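PDB 3S9F: tryparedoxin from Leishmania major, which probably acts as a thioredoxin-fold disulfide reductase, passing electrons through a redox-active cysteine pair to partners such as tryparedoxin peroxidase. Local coordinates for residues L46-V51 with L135-T139; F52-S56 with L120-V126; L70-E75 with K103-L107; V143-A147 with P161-E165. All blocks are in the same frame, centred on the assembly; numbering follows the deposited sequence.

The four contacts tie together one edge, the middle and both faces of one thioredoxin-fold sheet. Contacts 1 and 2 share strand 50-56: contact 1 pairs its start with strand 131-136, and contact 2 packs helix 114-123 on its F53 and F55 face, their centres about 16 Å apart. Contact 3, its centre about 18 Å from that of contact 2, lies across the sheet, where L70 and W106 meet Y54. Contact 4 fixes the C-terminal tail to the edge strand 142-144; V143 packs on contact 1, and F73 CE1 of contact 3 lies 3.7 Å from W162 CH2 of contact 4. F55 and M104 come near, without touching, the redox pair C60 and C63.

Contact 1: residues L46-V51 with L135-T139; sequences LSGKTV and LNADT
V51 and L135 clasp each other through both of their backbone polar groups: V51 N gives a nearly straight bond to L135 O (2.8 Å, 171° at the hydrogen), and L135 N returns one to V51 O. They form an antiparallel hydrogen-bonded pair, followed by the non-hydrogen-bonded pair of T50 and N136. Where strand 131-136 ends, A137 N still reaches K49 O at 3.0 Å. That carbonyl has a second donor, a water 2.9 Å from K49 O that in turn accepts from D138 N. The carboxylate of D138 leans over the type II turn L46-K49, where G48 N donates to D138 OD1 at 2.8 Å, on the syn side but 32° out of the carboxylate plane. N136 OD1 turns back on its own chain and takes the N-H of T139, with a weak bond from D138 N, making an Asx motif. Apolar cover comes from A137 CB, which sits 3.7 Å from V51 CG2; V24 of the second subunit packs on the same two residues. Side chain and water thus carry the pairing past the last regular bridge, at the antiparallel junction of strands 50-56 and 131-136 in the central sheet of the thioredoxin fold.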
loop_
_atom_site.group_PDB
_atom_site.type_symbol
_atom_site.label_atom_id
_atom_site.label_comp_id
_atom_site.label_asym_id
_atom_site.label_seq_id
_atom_site.Cartn_x
_atom_site.Cartn_y
_atom_site.Cartn_z
ATOM N N LEU A 46 -6.749 10.124 -8.431
ATOM C CA LEU A 46 -6.488 11.068 -7.339
ATOM C C LEU A 46 -5.585 12.250 -7.725
ATOM O O LEU A 46 -5.464 13.217 -6.959
ATOM C CB LEU A 46 -5.907 10.344 -6.114
ATOM C CG LEU A 46 -6.642 9.145 -5.494
ATOM C CD1 LEU A 46 -5.951 8.736 -4.202
ATOM C CD2 LEU A 46 -8.119 9.430 -5.224
ATOM N N SER A 47 -4.955 12.172 -8.903
ATOM C CA SER A 47 -3.975 13.182 -9.348
ATOM C C SER A 47 -4.465 14.615 -9.202
ATOM O O SER A 47 -5.542 14.966 -9.694
ATOM C CB SER A 47 -3.543 12.934 -10.802
ATOM O OG SER A 47 -2.916 11.675 -10.933
ATOM N N GLY A 48 -3.679 15.427 -8.499
ATOM C CA GLY A 48 -3.921 16.869 -8.413
ATOM C C GLY A 48 -5.089 17.325 -7.557
ATOM O O GLY A 48 -5.440 18.511 -7.558
ATOM N N LYS A 49 -5.695 16.393 -6.824
ATOM C CA LYS A 49 -6.842 16.702 -5.971
ATOM C C LYS A 49 -6.431 16.902 -4.495
ATOM O O LYS A 49 -5.311 16.568 -4.092
ATOM C CB LYS A 49 -7.884 15.572 -6.066
ATOM C CG LYS A 49 -8.449 15.331 -7.465
ATOM C CD LYS A 49 -9.408 14.143 -7.510
ATOM C CE LYS A 49 -10.228 14.155 -8.793
ATOM N NZ LYS A 49 -11.172 13.007 -8.870
ATOM N N THR A 50 -7.336 17.440 -3.679
ATOM C CA THR A 50 -7.191 17.289 -2.238
ATOM C C THR A 50 -7.866 15.956 -1.963
ATOM O O THR A 50 -8.922 15.688 -2.531
ATOM C CB THR A 50 -7.943 18.402 -1.465
ATOM O OG1 THR A 50 -7.372 19.669 -1.812
ATOM C CG2 THR A 50 -7.800 18.214 0.028
ATOM N N VAL A 51 -7.242 15.104 -1.145
ATOM C CA VAL A 51 -7.835 13.804 -0.833
ATOM C C VAL A 51 -8.054 13.762 0.673
ATOM O O VAL A 51 -7.188 14.179 1.427
ATOM C CB VAL A 51 -6.930 12.601 -1.314
ATOM C CG1 VAL A 51 -7.430 11.272 -0.715
ATOM C CG2 VAL A 51 -6.905 12.478 -2.844
ATOM N N LEU A 135 -5.416 15.974 2.705
ATOM C CA LEU A 135 -4.058 16.063 2.235
ATOM C C LEU A 135 -3.960 16.352 0.746
ATOM O O LEU A 135 -4.871 16.080 -0.004
ATOM C CB LEU A 135 -3.289 14.796 2.569
ATOM C CG LEU A 135 -3.869 13.480 2.103
ATOM C CD1 LEU A 135 -2.820 12.498 1.736
ATOM C CD2 LEU A 135 -4.768 12.920 3.163
ATOM N N ASN A 136 -2.822 16.904 0.346
ATOM C CA ASN A 136 -2.529 17.121 -1.062
ATOM C C ASN A 136 -2.192 15.762 -1.685
ATOM O O ASN A 136 -1.284 15.079 -1.209
ATOM C CB ASN A 136 -1.347 18.105 -1.186
ATOM C CG ASN A 136 -0.974 18.402 -2.626
ATOM O OD1 ASN A 136 -0.541 17.527 -3.365
ATOM N ND2 ASN A 136 -1.142 19.659 -3.028
ATOM N N ALA A 137 -2.919 15.362 -2.731
ATOM C CA ALA A 137 -2.714 14.036 -3.322
ATOM C C ALA A 137 -1.320 13.871 -3.914
ATOM O O ALA A 137 -0.721 12.801 -3.833
ATOM C CB ALA A 137 -3.771 13.721 -4.353
ATOM N N ASP A 138 -0.799 14.947 -4.493
ATOM C CA ASP A 138 0.480 14.878 -5.185
ATOM C C ASP A 138 1.666 14.841 -4.220
ATOM O O ASP A 138 2.515 13.960 -4.312
ATOM C CB ASP A 138 0.558 16.017 -6.196
ATOM C CG ASP A 138 -0.454 15.846 -7.335
ATOM O OD1 ASP A 138 -1.126 14.770 -7.421
ATOM O OD2 ASP A 138 -0.576 16.779 -8.157
ATOM N N THR A 139 1.708 15.771 -3.277
ATOM C CA THR A 139 2.832 15.859 -2.332
ATOM C C THR A 139 2.670 14.932 -1.142
ATOM O O THR A 139 3.655 14.533 -0.512
ATOM C CB THR A 139 3.016 17.294 -1.800
ATOM O OG1 THR A 139 1.860 17.668 -1.050
ATOM C CG2 THR A 139 3.200 18.285 -2.948
HETATM O O HOH W 1 -2.774 17.286 -5.333
#

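Contact 2: residues F52-S56 with L120-V126; sequences FFYFS and LTKKYSV
L120 opens the packing of helix 114-123 on strand 50-56, a helix-on-sheet layer of the thioredoxin fold, with F53 and F55 as the strand's contribution. Its CD1 methyl lies over one face of the F53 ring, 3.8 Å from the centroid and 15° off the normal, a CH-pi contact. L120 CB meets the F55 ring at its edge instead, 4.0 Å from CZ, so this one leucine touches both phenylalanines. T121 follows with OG1 against CD2 and CE2 of F55; the hydroxyl itself is bonded to V117 O and W90 NE1. At Y124 the chain leaves helical geometry, and the tyrosine ring approaches both phenylalanines obliquely, its CE1 4.1 Å from F53 CD2. L28 of the second subunit packs on F53 and L120, so another chain also lines this layer. S125, with positive phi, is the C-prime residue of a Schellman motif: S125 N bonds to K122 O, and V126 N to T121 O at 2.9 Å. That turn brings V126 back over the strand. With CG1 anti to the backbone N (chi1 -176°), its other methyl, CG2, sits almost exactly above the middle of the F55 ring, 3.8 Å from the centroid and 8° off the normal.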
loop_
_atom_site.group_PDB
_atom_site.type_symbol
_atom_site.label_atom_id
_atom_site.label_comp_id
_atom_site.label_asym_id
_atom_site.label_seq_id
_atom_site.Cartn_x
_atom_site.Cartn_y
_atom_site.Cartn_z
ATOM N N PHE A 52 -9.203 13.249 1.110
ATOM C CA PHE A 52 -9.490 13.129 2.528
ATOM C C PHE A 52 -9.565 11.667 2.899
ATOM O O PHE A 52 -10.148 10.878 2.167
ATOM C CB PHE A 52 -10.854 13.751 2.851
ATOM C CG PHE A 52 -10.874 15.227 2.713
ATOM C CD1 PHE A 52 -11.216 15.828 1.497
ATOM C CD2 PHE A 52 -10.576 16.029 3.801
ATOM C CE1 PHE A 52 -11.240 17.225 1.373
ATOM C CE2 PHE A 52 -10.602 17.422 3.687
ATOM C CZ PHE A 52 -10.929 18.011 2.465
ATOM N N PHE A 53 -8.966 11.307 4.028
ATOM C CA PHE A 53 -9.305 10.028 4.669
ATOM C C PHE A 53 -10.413 10.303 5.677
ATOM O O PHE A 53 -10.294 11.208 6.505
ATOM C CB PHE A 53 -8.099 9.432 5.386
ATOM C CG PHE A 53 -7.043 8.919 4.462
ATOM C CD1 PHE A 53 -7.311 7.851 3.609
ATOM C CD2 PHE A 53 -5.779 9.506 4.445
ATOM C CE1 PHE A 53 -6.335 7.363 2.763
ATOM C CE2 PHE A 53 -4.791 9.024 3.590
ATOM C CZ PHE A 53 -5.074 7.965 2.744
ATOM N N TYR A 54 -11.505 9.536 5.611
ATOM C CA TYR A 54 -12.613 9.740 6.533
ATOM C C TYR A 54 -12.647 8.532 7.455
ATOM O O TYR A 54 -12.882 7.408 7.000
ATOM C CB TYR A 54 -13.938 9.815 5.752
ATOM C CG TYR A 54 -15.169 10.009 6.604
ATOM C CD1 TYR A 54 -16.336 9.290 6.336
ATOM C CD2 TYR A 54 -15.175 10.930 7.665
ATOM C CE1 TYR A 54 -17.506 9.471 7.145
ATOM C CE2 TYR A 54 -16.308 11.111 8.464
ATOM C CZ TYR A 54 -17.466 10.392 8.178
ATOM O OH TYR A 54 -18.571 10.590 8.969
ATOM N N PHE A 55 -12.368 8.769 8.734
ATOM C CA PHE A 55 -12.350 7.703 9.754
ATOM C C PHE A 55 -13.702 7.696 10.419
ATOM O O PHE A 55 -14.107 8.691 11.017
ATOM C CB PHE A 55 -11.232 7.990 10.778
ATOM C CG PHE A 55 -9.835 8.027 10.158
ATOM C CD1 PHE A 55 -9.349 9.200 9.536
ATOM C CD2 PHE A 55 -9.045 6.897 10.159
ATOM C CE1 PHE A 55 -8.083 9.227 8.939
ATOM C CE2 PHE A 55 -7.769 6.896 9.587
ATOM C CZ PHE A 55 -7.273 8.086 8.964
ATOM N N SER A 56 -14.440 6.587 10.294
ATOM C CA SER A 56 -15.792 6.547 10.800
ATOM C C SER A 56 -16.179 5.079 10.963
ATOM O O SER A 56 -15.438 4.192 10.548
ATOM C CB SER A 56 -16.737 7.228 9.808
ATOM O OG SER A 56 -18.008 7.382 10.385
ATOM N N LEU A 120 -2.872 4.144 9.329
ATOM C CA LEU A 120 -3.268 5.523 9.063
ATOM C C LEU A 120 -3.848 6.181 10.300
ATOM O O LEU A 120 -3.621 7.351 10.539
ATOM C CB LEU A 120 -4.297 5.578 7.925
ATOM C CG LEU A 120 -3.763 5.246 6.524
ATOM C CD1 LEU A 120 -4.934 5.351 5.564
ATOM C CD2 LEU A 120 -2.669 6.208 6.123
ATOM N N THR A 121 -4.595 5.407 11.088
ATOM C CA THR A 121 -5.145 5.867 12.351
ATOM C C THR A 121 -3.993 6.300 13.264
ATOM O O THR A 121 -4.049 7.375 13.887
ATOM C CB THR A 121 -6.005 4.728 13.008
ATOM O OG1 THR A 121 -7.197 4.528 12.218
ATOM C CG2 THR A 121 -6.408 5.077 14.422
ATOM N N LYS A 122 -2.952 5.465 13.339
ATOM C CA LYS A 122 -1.794 5.788 14.173
ATOM C C LYS A 122 -1.086 7.027 13.621
ATOM O O LYS A 122 -0.768 7.961 14.372
ATOM C CB LYS A 122 -0.839 4.598 14.281
ATOM C CG LYS A 122 0.412 4.911 15.119
ATOM C CD LYS A 122 1.050 3.652 15.676
ATOM C CE LYS A 122 1.966 3.990 16.838
ATOM N NZ LYS A 122 2.011 2.839 17.754
ATOM N N LYS A 123 -0.868 7.044 12.313
ATOM C CA LYS A 123 -0.122 8.118 11.655
ATOM C C LYS A 123 -0.684 9.500 11.957
ATOM O O LYS A 123 0.082 10.417 12.311
ATOM C CB LYS A 123 -0.083 7.922 10.137
ATOM C CG LYS A 123 0.657 9.060 9.420
ATOM C CD LYS A 123 0.575 8.970 7.891
ATOM C CE LYS A 123 1.311 10.167 7.250
ATOM N NZ LYS A 123 2.768 10.138 7.579
ATOM N N TYR A 124 -2.005 9.633 11.817
ATOM C CA TYR A 124 -2.694 10.907 11.964
ATOM C C TYR A 124 -3.275 11.115 13.346
ATOM O O TYR A 124 -4.106 12.001 13.539
ATOM C CB TYR A 124 -3.785 11.054 10.879
ATOM C CG TYR A 124 -3.191 11.145 9.481
ATOM C CD1 TYR A 124 -3.395 10.127 8.538
ATOM C CD2 TYR A 124 -2.434 12.252 9.097
ATOM C CE1 TYR A 124 -2.852 10.206 7.251
ATOM C CE2 TYR A 124 -1.898 12.350 7.818
ATOM C CZ TYR A 124 -2.112 11.329 6.900
ATOM O OH TYR A 124 -1.547 11.444 5.643
ATOM N N SER A 125 -2.843 10.283 14.295
ATOM C CA SER A 125 -3.269 10.395 15.706
ATOM C C SER A 125 -4.789 10.511 15.797
ATOM O O SER A 125 -5.315 11.407 16.475
ATOM C CB SER A 125 -2.617 11.609 16.367
ATOM O OG SER A 125 -1.208 11.524 16.354
ATOM N N VAL A 126 -5.495 9.624 15.100
ATOM C CA VAL A 126 -6.953 9.632 15.109
ATOM C C VAL A 126 -7.416 8.922 16.376
ATOM O O VAL A 126 -7.441 7.683 16.449
ATOM C CB VAL A 126 -7.552 8.960 13.858
ATOM C CG1 VAL A 126 -9.087 9.094 13.887
ATOM C CG2 VAL A 126 -6.985 9.618 12.604
#

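Contact 3: residues L70-E75 with K103-L107; sequences LVEFYE and KMPWL
W106, with the most surface buried in this contact, sets its indole against helix 61-77 and turns one edge to the face of Y74. The two rings make a T-shaped (edge-to-face) pair: the six-membered ring of W106 and the Y74 ring have centroids 5.4 Å apart and planes at 69°. W106 CE3 is the atom over the tyrosine face, displaced toward the rim, while W106 CB touches the far part of the same ring, 3.7 Å from Y74 CE1. The indole reaches the helix because W106 CG stands between the backbone N and the carbonyl carbon (chi1 50°). One turn earlier on the helix, L70 closes on the outer corner of the benzo ring, its CG 3.6 Å from W106 CH2.

Y74 also serves P105. The two side chains run past each other in opposite directions, with P105 CG 3.6 Å from Y74 CD2. The tyrosine hydroxyl is bonded to E84 of strand 83-89, which anchors the far end of the ring.

P105 completes the set by resting its CD against both methyls of V71, 3.8 Å from CG2; that same methyl also meets W106 CH2 and lies by K103 O. The loop between helix 94-101 and strand 107-108 is thereby laid along one side of helix 61-77, the helix with the CxxC pair C60 and C63 at its N-terminal end. Since no hydrogen bond joins the two segments, their fit rests on aromatic and aliphatic packing, with the polar tip of Y74 committed to the sheet beneath.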
loop_
_atom_site.group_PDB
_atom_site.type_symbol
_atom_site.label_atom_id
_atom_site.label_comp_id
_atom_site.label_asym_id
_atom_site.label_seq_id
_atom_site.Cartn_x
_atom_site.Cartn_y
_atom_site.Cartn_z
ATOM N N LEU A 70 -21.597 15.147 5.342
ATOM C CA LEU A 70 -20.439 14.941 4.459
ATOM C C LEU A 70 -20.865 14.405 3.081
ATOM O O LEU A 70 -20.342 14.842 2.056
ATOM C CB LEU A 70 -19.418 14.026 5.141
ATOM C CG LEU A 70 -18.089 13.851 4.399
ATOM C CD1 LEU A 70 -17.370 15.184 4.178
ATOM C CD2 LEU A 70 -17.214 12.830 5.170
ATOM N N VAL A 71 -21.824 13.482 3.049
ATOM C CA VAL A 71 -22.366 12.977 1.765
ATOM C C VAL A 71 -22.929 14.119 0.909
ATOM O O VAL A 71 -22.639 14.229 -0.295
ATOM C CB VAL A 71 -23.429 11.867 1.967
ATOM C CG1 VAL A 71 -24.155 11.572 0.652
ATOM C CG2 VAL A 71 -22.771 10.603 2.463
ATOM N N GLU A 72 -23.711 14.980 1.547
ATOM C CA GLU A 72 -24.307 16.112 0.857
ATOM C C GLU A 72 -23.215 17.086 0.369
ATOM O O GLU A 72 -23.270 17.563 -0.766
ATOM C CB GLU A 72 -25.315 16.801 1.776
ATOM C CG GLU A 72 -26.243 17.779 1.092
ATOM C CD GLU A 72 -27.028 18.645 2.083
ATOM O OE1 GLU A 72 -26.904 18.448 3.322
ATOM O OE2 GLU A 72 -27.768 19.535 1.620
ATOM N N PHE A 73 -22.222 17.353 1.219
ATOM C CA PHE A 73 -21.130 18.262 0.865
ATOM C C PHE A 73 -20.326 17.737 -0.323
ATOM O O PHE A 73 -20.002 18.494 -1.237
ATOM C CB PHE A 73 -20.188 18.514 2.056
ATOM C CG PHE A 73 -19.137 19.561 1.776
ATOM C CD1 PHE A 73 -17.821 19.193 1.476
ATOM C CD2 PHE A 73 -19.471 20.916 1.786
ATOM C CE1 PHE A 73 -16.855 20.175 1.201
ATOM C CE2 PHE A 73 -18.520 21.898 1.516
ATOM C CZ PHE A 73 -17.206 21.527 1.225
ATOM N N TYR A 74 -20.005 16.441 -0.296
ATOM C CA TYR A 74 -19.321 15.768 -1.405
ATOM C C TYR A 74 -20.096 15.800 -2.737
ATOM O O TYR A 74 -19.541 16.171 -3.786
ATOM C CB TYR A 74 -19.072 14.332 -1.014
ATOM C CG TYR A 74 -18.329 13.503 -2.026
ATOM C CD1 TYR A 74 -16.949 13.310 -1.922
ATOM C CD2 TYR A 74 -19.020 12.862 -3.053
ATOM C CE1 TYR A 74 -16.277 12.501 -2.831
ATOM C CE2 TYR A 74 -18.364 12.071 -3.980
ATOM C CZ TYR A 74 -16.994 11.874 -3.852
ATOM O OH TYR A 74 -16.362 11.058 -4.756
ATOM N N GLU A 75 -21.366 15.405 -2.700
ATOM C CA GLU A 75 -22.190 15.401 -3.922
ATOM C C GLU A 75 -22.220 16.772 -4.588
ATOM O O GLU A 75 -22.101 16.880 -5.806
ATOM C CB GLU A 75 -23.601 14.894 -3.626
ATOM C CG GLU A 75 -23.607 13.391 -3.334
ATOM C CD GLU A 75 -24.910 12.890 -2.755
ATOM O OE1 GLU A 75 -25.835 13.697 -2.528
ATOM O OE2 GLU A 75 -25.001 11.667 -2.507
ATOM N N LYS A 103 -23.953 3.734 1.863
ATOM C CA LYS A 103 -24.549 5.064 2.021
ATOM C C LYS A 103 -23.633 6.181 1.479
ATOM O O LYS A 103 -24.037 7.343 1.407
ATOM C CB LYS A 103 -24.855 5.310 3.500
ATOM C CG LYS A 103 -25.919 4.355 4.038
ATOM C CD LYS A 103 -26.206 4.584 5.506
ATOM C CE LYS A 103 -27.504 3.896 5.876
ATOM N NZ LYS A 103 -27.688 3.791 7.340
ATOM N N MET A 104 -22.408 5.822 1.118
ATOM C CA MET A 104 -21.395 6.816 0.712
ATOM C C MET A 104 -21.137 6.820 -0.784
ATOM O O MET A 104 -21.112 5.760 -1.408
ATOM C CB MET A 104 -20.082 6.543 1.444
ATOM C CG MET A 104 -20.227 6.586 2.941
ATOM S SD MET A 104 -18.765 5.899 3.716
ATOM C CE MET A 104 -19.284 6.003 5.404
ATOM N N PRO A 105 -20.934 7.996 -1.356
ATOM C CA PRO A 105 -20.708 8.141 -2.797
ATOM C C PRO A 105 -19.238 8.135 -3.187
ATOM O O PRO A 105 -18.918 8.247 -4.354
ATOM C CB PRO A 105 -21.269 9.525 -3.087
ATOM C CG PRO A 105 -21.146 10.247 -1.837
ATOM C CD PRO A 105 -21.331 9.262 -0.738
ATOM N N TRP A 106 -18.366 8.022 -2.201
ATOM C CA TRP A 106 -16.939 8.100 -2.432
ATOM C C TRP A 106 -16.219 6.746 -2.426
ATOM O O TRP A 106 -16.824 5.725 -2.644
ATOM C CB TRP A 106 -16.309 9.078 -1.444
ATOM C CG TRP A 106 -16.700 8.840 -0.053
ATOM C CD1 TRP A 106 -16.327 7.798 0.722
ATOM C CD2 TRP A 106 -17.537 9.662 0.760
ATOM N NE1 TRP A 106 -16.875 7.907 1.961
ATOM C CE2 TRP A 106 -17.622 9.049 2.013
ATOM C CE3 TRP A 106 -18.228 10.851 0.550
ATOM C CZ2 TRP A 106 -18.366 9.579 3.040
ATOM C CZ3 TRP A 106 -18.947 11.372 1.565
ATOM C CH2 TRP A 106 -19.024 10.738 2.796
ATOM N N LEU A 107 -14.911 6.774 -2.195
ATOM C CA LEU A 107 -14.066 5.582 -2.241
ATOM C C LEU A 107 -13.846 4.938 -0.876
ATOM O O LEU A 107 -14.125 5.531 0.115
ATOM C CB LEU A 107 -12.688 5.949 -2.787
ATOM C CG LEU A 107 -12.612 6.710 -4.113
ATOM C CD1 LEU A 107 -11.204 6.988 -4.555
ATOM C CD2 LEU A 107 -13.324 5.925 -5.135
#

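Contact 4: residues V143-A147 with P161-E165; sequences VTTRA and PWRDE
T145 and D164 make a two-pronged hydrogen-bonded grip, in which the carboxylate takes a backbone and a side-chain donor from one residue. T145 N donates to D164 OD1 at 3.0 Å and T145 OG1 to D164 OD2 at 2.8 Å, both on the syn sides of the carboxylate oxygens and somewhat out of its plane. The threonine hydroxyl lies between its backbone N and carbonyl carbon (chi1 63°), which puts it beside the N-H that shares the aspartate. A third bond, from D164 N to V143 O (3.2 Å), lies in the carbonyl plane. T144 OG1 donates to W162 O at 2.8 Å, arriving 46° above that carbonyl's plane, and the same hydroxyl weakly accepts from R146 N.

These bonds fasten the C-terminal tail to strand 142-144 and the residue after it. This is the edge strand of the thioredoxin-fold sheet within this chain, where V143 and T144 both face G134 in a classic beta bulge. R146 is the N-cap residue of helix 147-153, so the tail meets the chain just where strand gives way to helix.

Apolar contacts add to the polar set at V143 and at A147. V143 CG1 packs 3.6 Å from P161 CG, a proline preceded by a cis peptide bond. The indole of W162 covers the first turn of the helix, with A147 CB 3.6 Å from W162 CE3; its NE1 is bonded to D154.

A flat charged group makes the remaining contact: the R146 guanidinium lies with one face over W162 CB, which sits beneath its centre.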
loop_
_atom_site.group_PDB
_atom_site.type_symbol
_atom_site.label_atom_id
_atom_site.label_comp_id
_atom_site.label_asym_id
_atom_site.label_seq_id
_atom_site.Cartn_x
_atom_site.Cartn_y
_atom_site.Cartn_z
ATOM N N VAL A 143 -3.089 18.804 4.725
ATOM C CA VAL A 143 -3.704 20.103 4.494
ATOM C C VAL A 143 -4.516 20.496 5.726
ATOM O O VAL A 143 -4.395 21.619 6.222
ATOM C CB VAL A 143 -4.589 20.091 3.223
ATOM C CG1 VAL A 143 -5.467 21.343 3.122
ATOM C CG2 VAL A 143 -3.749 19.881 1.966
ATOM N N THR A 144 -5.313 19.551 6.233
ATOM C CA THR A 144 -6.224 19.810 7.350
ATOM C C THR A 144 -6.469 18.570 8.216
ATOM O O THR A 144 -6.626 17.461 7.703
ATOM C CB THR A 144 -7.567 20.410 6.833
ATOM O OG1 THR A 144 -8.440 20.685 7.931
ATOM C CG2 THR A 144 -8.268 19.471 5.812
ATOM N N THR A 145 -6.487 18.756 9.528
ATOM C CA THR A 145 -6.865 17.673 10.445
ATOM C C THR A 145 -8.170 17.998 11.188
ATOM O O THR A 145 -8.618 17.214 12.022
ATOM C CB THR A 145 -5.751 17.375 11.453
ATOM O OG1 THR A 145 -5.530 18.538 12.261
ATOM C CG2 THR A 145 -4.450 17.011 10.713
ATOM N N ARG A 146 -8.776 19.142 10.870
ATOM C CA ARG A 146 -9.944 19.651 11.603
ATOM C C ARG A 146 -11.190 19.767 10.723
ATOM O O ARG A 146 -12.137 20.498 11.056
ATOM C CB ARG A 146 -9.602 21.042 12.169
ATOM C CG ARG A 146 -9.129 22.025 11.051
ATOM C CD ARG A 146 -8.774 23.429 11.554
ATOM N NE ARG A 146 -9.862 24.384 11.332
ATOM C CZ ARG A 146 -9.818 25.425 10.501
ATOM N NH1 ARG A 146 -8.725 25.699 9.797
ATOM N NH2 ARG A 146 -10.880 26.217 10.386
ATOM N N ALA A 147 -11.202 19.051 9.603
ATOM C CA ALA A 147 -12.236 19.250 8.604
ATOM C C ALA A 147 -13.620 18.774 9.082
ATOM O O ALA A 147 -14.622 19.309 8.633
ATOM C CB ALA A 147 -11.850 18.577 7.303
ATOM N N PRO A 161 -10.082 24.395 1.862
ATOM C CA PRO A 161 -10.061 23.126 2.560
ATOM C C PRO A 161 -9.718 23.229 4.039
ATOM O O PRO A 161 -9.175 22.269 4.587
ATOM C CB PRO A 161 -8.943 22.373 1.819
ATOM C CG PRO A 161 -7.918 23.482 1.576
ATOM C CD PRO A 161 -8.754 24.735 1.315
ATOM N N TRP A 162 -10.016 24.351 4.684
ATOM C CA TRP A 162 -9.867 24.472 6.122
ATOM C C TRP A 162 -8.473 24.185 6.663
ATOM O O TRP A 162 -8.302 23.472 7.626
ATOM C CB TRP A 162 -10.897 23.575 6.817
ATOM C CG TRP A 162 -12.263 23.707 6.239
ATOM C CD1 TRP A 162 -13.054 24.811 6.263
ATOM C CD2 TRP A 162 -13.010 22.701 5.557
ATOM N NE1 TRP A 162 -14.229 24.563 5.634
ATOM C CE2 TRP A 162 -14.232 23.269 5.192
ATOM C CE3 TRP A 162 -12.762 21.375 5.222
ATOM C CZ2 TRP A 162 -15.197 22.566 4.523
ATOM C CZ3 TRP A 162 -13.714 20.686 4.547
ATOM C CH2 TRP A 162 -14.919 21.272 4.206
ATOM N N ARG A 163 -7.480 24.802 6.049
ATOM C CA ARG A 163 -6.076 24.544 6.367
ATOM C C ARG A 163 -5.801 24.737 7.841
ATOM O O ARG A 163 -6.306 25.698 8.444
ATOM C CB ARG A 163 -5.163 25.485 5.584
ATOM C CG ARG A 163 -5.191 25.288 4.102
ATOM C CD ARG A 163 -3.969 25.922 3.435
ATOM N NE ARG A 163 -3.734 25.203 2.196
ATOM C CZ ARG A 163 -2.907 24.171 2.068
ATOM N NH1 ARG A 163 -2.162 23.755 3.093
ATOM N NH2 ARG A 163 -2.812 23.574 0.896
ATOM N N ASP A 164 -4.995 23.849 8.410
ATOM C CA ASP A 164 -4.591 23.954 9.807
ATOM C C ASP A 164 -3.795 25.219 10.063
ATOM O O ASP A 164 -3.120 25.729 9.156
ATOM C CB ASP A 164 -3.768 22.739 10.220
ATOM C CG ASP A 164 -4.622 21.512 10.446
ATOM O OD1 ASP A 164 -5.837 21.564 10.174
ATOM O OD2 ASP A 164 -4.073 20.497 10.912
ATOM N N GLU A 165 -3.876 25.690 11.313
ATOM C CA GLU A 165 -3.231 26.919 11.821
ATOM C C GLU A 165 -3.577 28.172 11.014
ATOM O O GLU A 165 -4.761 28.446 10.774
ATOM C CB GLU A 165 -1.711 26.747 12.028
ATOM C CG GLU A 165 -0.878 26.546 10.762
ATOM C CD GLU A 165 0.120 25.405 10.893
ATOM O OE1 GLU A 165 1.156 25.592 11.564
ATOM O OE2 GLU A 165 -0.128 24.320 10.326
#